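Local coordinates for KauB (Pseudomonas aeruginosa PAO1, PDB 6B4R), which probably oxidises a broad range of aldehydes, aminoaldehydes among them, to the corresponding acids with NAD(P)+ as cofactor, at residues 92-97 with 126-131. Residues are numbered along the deposited sequence; the frame is centred on the assembly and turned at random.
Sequences DLLLEN and NSLRWS
Asp92 and Arg129 join two antiparallel helices, 80-96 and 113-133, in the helical region of the aldehyde dehydrogenase fold that precedes strands 140-142 and 149-164. The axes of the short segments run at 163° to one another and come no closer than 10.0 Å. The interface between these two segments is small and is made by side chains alone, one ionic pair and a few leucine methyls.

The polar part is a salt bridge that is also a hydrogen bond. Arg129 leaves its helix with CG anti to the backbone N, stays extended through chi2 and then bends at chi3, which carries the guanidinium across to the other helix. There NH2 donates to Asp92 OD1 over 2.6 Å, with a bent N-H...O angle of 142°. The oxygen sits at the edge of the guanidinium, close to its plane, and is approached nearly along its own C-O axis; the carboxylate and guanidinium planes are turned 31° apart. A single NH2-OD1 link thus makes the bridge, rather than a two-pronged pairing. Leu95, one helical turn from Asp92, is a van der Waals neighbour of the same group: its CD1 comes up on the other side of NH2, toward NH1, also near the guanidinium plane and 3.5 Å from Arg129 NH2.

The apolar part lies on the buried side, where Leu94 and Leu128 cross at about a right angle. Both also touch Cys175 of helix 170-183, while Leu128 rests further on Phe90 and Ala91, so the leucine pair belongs to a three-helix junction. Helix 170-183 carries Met173 and Trp176 of the ligand pocket, although the contact itself lies away from that site. The two leucines meet through one methyl each, Leu94 CD2 lying 3.7 Å from Leu128 CD1.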
loop_
_atom_site.group_PDB
_atom_site.type_symbol
_atom_site.label_atom_id
_atom_site.label_comp_id
_atom_site.label_asym_id
_atom_site.label_seq_id
_atom_site.Cartn_x
_atom_site.Cartn_y
_atom_site.Cartn_z
ATOM N N ASP A 92 21.761 18.934 3.289
ATOM C CA ASP A 92 23.182 19.113 3.008
ATOM C C ASP A 92 23.765 20.308 3.759
ATOM O O ASP A 92 24.913 20.272 4.197
ATOM C CB ASP A 92 23.424 19.272 1.506
ATOM C CG ASP A 92 23.119 18.005 0.726
ATOM O OD1 ASP A 92 23.083 16.917 1.342
ATOM O OD2 ASP A 92 22.921 18.097 -0.504
ATOM N N LEU A 93 22.970 21.364 3.903
ATOM C CA LEU A 93 23.409 22.557 4.620
ATOM C C LEU A 93 23.627 22.285 6.108
ATOM O O LEU A 93 24.519 22.866 6.726
ATOM C CB LEU A 93 22.422 23.711 4.420
ATOM C CG LEU A 93 22.516 24.448 3.080
ATOM C CD1 LEU A 93 21.511 25.584 3.009
ATOM C CD2 LEU A 93 23.928 24.971 2.852
ATOM N N LEU A 94 22.811 21.402 6.679
ATOM C CA LEU A 94 22.994 20.988 8.067
ATOM C C LEU A 94 24.331 20.273 8.233
ATOM O O LEU A 94 25.016 20.432 9.245
ATOM C CB LEU A 94 21.855 20.070 8.514
ATOM C CG LEU A 94 20.687 20.719 9.260
ATOM C CD1 LEU A 94 20.026 21.799 8.418
ATOM C CD2 LEU A 94 19.673 19.668 9.677
ATOM N N LEU A 95 24.692 19.479 7.230
ATOM C CA LEU A 95 25.953 18.752 7.241
ATOM C C LEU A 95 27.139 19.690 7.027
ATOM O O LEU A 95 28.214 19.473 7.583
ATOM C CB LEU A 95 25.949 17.652 6.177
ATOM C CG LEU A 95 25.081 16.429 6.478
ATOM C CD1 LEU A 95 25.214 15.386 5.382
ATOM C CD2 LEU A 95 25.453 15.837 7.832
ATOM N N GLU A 96 26.943 20.732 6.225
ATOM C CA GLU A 96 28.015 21.689 5.960
ATOM C C GLU A 96 28.256 22.601 7.155
ATOM O O GLU A 96 29.277 23.284 7.230
ATOM C CB GLU A 96 27.723 22.520 4.706
ATOM C CG GLU A 96 27.694 21.706 3.421
ATOM C CD GLU A 96 28.187 22.490 2.217
ATOM O OE1 GLU A 96 29.411 22.473 1.962
ATOM O OE2 GLU A 96 27.355 23.121 1.530
ATOM N N ASN A 97 27.307 22.607 8.087
ATOM C CA ASN A 97 27.421 23.404 9.303
ATOM C C ASN A 97 27.307 22.521 10.537
ATOM O O ASN A 97 26.856 22.962 11.595
ATOM C CB ASN A 97 26.352 24.498 9.330
ATOM C CG ASN A 97 26.555 25.534 8.244
ATOM O OD1 ASN A 97 27.276 26.514 8.433
ATOM N ND2 ASN A 97 25.927 25.321 7.097
ATOM N N ASN A 126 19.884 13.328 8.161
ATOM C CA ASN A 126 19.348 12.143 7.499
ATOM C C ASN A 126 17.823 12.079 7.568
ATOM O O ASN A 126 17.175 11.584 6.647
ATOM C CB ASN A 126 19.963 10.873 8.085
ATOM C CG ASN A 126 19.391 9.612 7.468
ATOM O OD1 ASN A 126 19.674 9.289 6.315
ATOM N ND2 ASN A 126 18.587 8.887 8.238
ATOM N N SER A 127 17.257 12.588 8.656
ATOM C CA SER A 127 15.808 12.619 8.826
ATOM C C SER A 127 15.148 13.552 7.817
ATOM O O SER A 127 14.086 13.242 7.274
ATOM C CB SER A 127 15.445 13.049 10.248
ATOM O OG SER A 127 14.040 13.126 10.402
ATOM N N LEU A 128 15.775 14.701 7.576
ATOM C CA LEU A 128 15.287 15.634 6.568
ATOM C C LEU A 128 15.459 15.037 5.178
ATOM O O LEU A 128 14.553 15.101 4.345
ATOM C CB LEU A 128 16.036 16.966 6.653
ATOM C CG LEU A 128 15.835 17.837 7.894
ATOM C CD1 LEU A 128 16.579 19.154 7.732
ATOM C CD2 LEU A 128 14.359 18.084 8.147
ATOM N N ARG A 129 16.629 14.452 4.938
ATOM C CA ARG A 129 16.941 13.850 3.648
ATOM C C ARG A 129 15.988 12.704 3.316
ATOM O O ARG A 129 15.470 12.628 2.202
ATOM C CB ARG A 129 18.395 13.365 3.613
ATOM C CG ARG A 129 18.809 12.755 2.283
ATOM C CD ARG A 129 20.267 12.312 2.286
ATOM N NE ARG A 129 21.183 13.445 2.198
ATOM C CZ ARG A 129 21.882 13.925 3.219
ATOM N NH1 ARG A 129 21.783 13.364 4.418
ATOM N NH2 ARG A 129 22.685 14.964 3.040
ATOM N N TRP A 130 15.756 11.826 4.289
ATOM C CA TRP A 130 14.872 10.675 4.112
ATOM C C TRP A 130 13.447 11.118 3.775
ATOM O O TRP A 130 12.837 10.613 2.829
ATOM C CB TRP A 130 14.868 9.822 5.384
ATOM C CG TRP A 130 14.302 8.440 5.221
ATOM C CD1 TRP A 130 14.999 7.298 4.943
ATOM C CD2 TRP A 130 12.927 8.048 5.347
ATOM N NE1 TRP A 130 14.145 6.224 4.880
ATOM C CE2 TRP A 130 12.867 6.657 5.124
ATOM C CE3 TRP A 130 11.741 8.739 5.619
ATOM C CZ2 TRP A 130 11.668 5.942 5.166
ATOM C CZ3 TRP A 130 10.552 8.028 5.662
ATOM C CH2 TRP A 130 10.524 6.644 5.435
ATOM N N SER A 131 12.926 12.064 4.551
ATOM C CA SER A 131 11.580 12.586 4.333
ATOM C C SER A 131 11.462 13.263 2.971
ATOM O O SER A 131 10.400 13.239 2.347
ATOM C CB SER A 131 11.195 13.573 5.438
ATOM O OG SER A 131 11.265 12.964 6.714
#